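Arginase (Medicago truncatula, PDB 6VSS) hydrolyses L-arginine to urea and L-ornithine with two manganese ions per subunit, and also cleaves agmatine to putrescine and urea. Local coordinates at the interface of chains A and B. Coordinates in Å, arbitrary orientation; residue numbers count along the deposited sequence, not the author numbering. Chains: chain A/B, Arginase.

The interface of chains A and B. Residues chain A 222, 242-243, 286-287; chain B 102, 292, 330.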
# COMPACT_ATOMS: atom_id res chain seq x y z
N ARG A 222 13.75 13.47 -20.42
CA ARG A 222 12.43 14.16 -20.41
C ARG A 222 12.37 15.29 -19.37
O ARG A 222 11.36 15.95 -19.32
CB ARG A 222 11.28 13.17 -20.28
CG ARG A 222 11.15 12.54 -18.91
CD ARG A 222 10.78 11.11 -19.20
NE ARG A 222 10.56 10.26 -18.07
CZ ARG A 222 11.36 9.28 -17.73
NH1 ARG A 222 12.47 9.10 -18.40
NH2 ARG A 222 11.06 8.51 -16.71
N MET A 242 12.90 11.90 -24.98
CA MET A 242 11.71 11.05 -25.21
C MET A 242 10.82 11.62 -26.33
O MET A 242 10.15 10.80 -26.99
CB MET A 242 10.84 10.91 -23.96
CG MET A 242 11.56 10.20 -22.87
SD MET A 242 12.05 8.57 -23.38
CE MET A 242 10.45 7.79 -23.58
N ARG A 243 10.78 12.95 -26.52
CA ARG A 243 9.82 13.56 -27.49
C ARG A 243 10.27 13.27 -28.93
O ARG A 243 9.47 13.48 -29.83
CB ARG A 243 9.65 15.06 -27.23
CG ARG A 243 10.90 15.89 -27.48
CD ARG A 243 10.78 17.32 -26.98
NE ARG A 243 12.07 17.98 -26.97
CZ ARG A 243 12.52 18.75 -27.96
NH1 ARG A 243 11.75 19.03 -29.00
NH2 ARG A 243 13.74 19.26 -27.91
N PRO A 286 6.93 11.07 -15.39
CA PRO A 286 6.05 10.33 -16.31
C PRO A 286 6.46 10.46 -17.78
O PRO A 286 7.07 11.40 -18.15
CB PRO A 286 4.65 10.89 -16.05
CG PRO A 286 4.76 11.49 -14.65
CD PRO A 286 6.19 12.03 -14.56
N GLY A 287 6.15 9.44 -18.57
CA GLY A 287 6.51 9.42 -20.00
C GLY A 287 7.92 8.94 -20.22
O GLY A 287 8.56 9.55 -21.10
N GLU B 102 8.74 20.00 -21.23
CA GLU B 102 9.48 19.06 -22.09
C GLU B 102 10.07 19.84 -23.25
O GLU B 102 11.25 19.57 -23.59
CB GLU B 102 8.57 17.92 -22.56
CG GLU B 102 8.41 16.80 -21.54
CD GLU B 102 8.28 15.40 -22.13
OE1 GLU B 102 8.20 15.29 -23.34
OE2 GLU B 102 8.26 14.43 -21.36
N ARG B 292 3.05 9.29 -23.13
CA ARG B 292 3.71 9.82 -24.35
C ARG B 292 2.70 9.87 -25.51
O ARG B 292 2.94 10.58 -26.46
CB ARG B 292 4.94 8.90 -24.47
CG ARG B 292 5.85 9.12 -25.66
CD ARG B 292 6.80 10.29 -25.60
NE ARG B 292 7.29 10.53 -24.25
CZ ARG B 292 7.69 11.72 -23.77
NH1 ARG B 292 7.63 12.81 -24.52
NH2 ARG B 292 8.10 11.83 -22.51
N LYS B 330 1.99 17.00 -14.72
CA LYS B 330 2.70 17.01 -16.01
C LYS B 330 1.74 17.25 -17.19
O LYS B 330 2.12 17.97 -18.09
CB LYS B 330 3.49 15.72 -16.22
CG LYS B 330 4.37 15.83 -17.45
CD LYS B 330 5.58 14.91 -17.49
CE LYS B 330 6.38 15.12 -18.77
NZ LYS B 330 7.70 14.44 -18.71
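B:Arg292 reaches across to A:Gly287 with one terminal nitrogen of its guanidinium. NH2 of B:Arg292 gives a hydrogen bond of 2.7 Å to the backbone carbonyl O of A:Gly287. The bond lies in the carbonyl plane, on a lone pair, and close to the guanidinium plane. The side chain leaves its helix with CG anti to the backbone N (chi1 178°), then bends at chi2 and chi3.

A:Met242 lies against one face of the same guanidinium. CB of A:Met242, not the sulfur, makes the contact, over the centre of the plane and 3.3 Å from CZ of B:Arg292. By contrast, A:Gly287 and B:Glu102 lie at the edge of the guanidinium, in its plane. B:Glu102 of the same chain meets it end-on. B:Arg292 NH1 bonds to OE1 of B:Glu102, and B:Arg292 NH2 to its OE2, each at 2.8 Å; the first pair is also a salt bridge. Both oxygens use their syn lone pairs. This double grip should fix the rotation of the guanidinium.

B:Lys330 meets OE2 of B:Glu102 from the anti side, its NZ at 2.7 Å. OE2 thus accepts from two donors, and the carboxylate likely offsets the two nearby positive charges. NZ of B:Lys330 also gives a longer hydrogen bond, 3.2 Å, to the backbone O of A:Pro286. The lysine chain is extended beyond CG and runs past the proline ring in the opposite direction.

A:Arg222 adds its aliphatic part. CB of A:Arg222 sits 3.4 Å from OE2 of B:Glu102, while the chain crosses B:Lys330 at about a right angle.

The patch is part of a subunit interface in the homohexamer. Chain A supplies loop residues and the 3-10 helix 242-244. Chain B supplies helices 291-300 and 323-339 and the loop bearing B:Glu102.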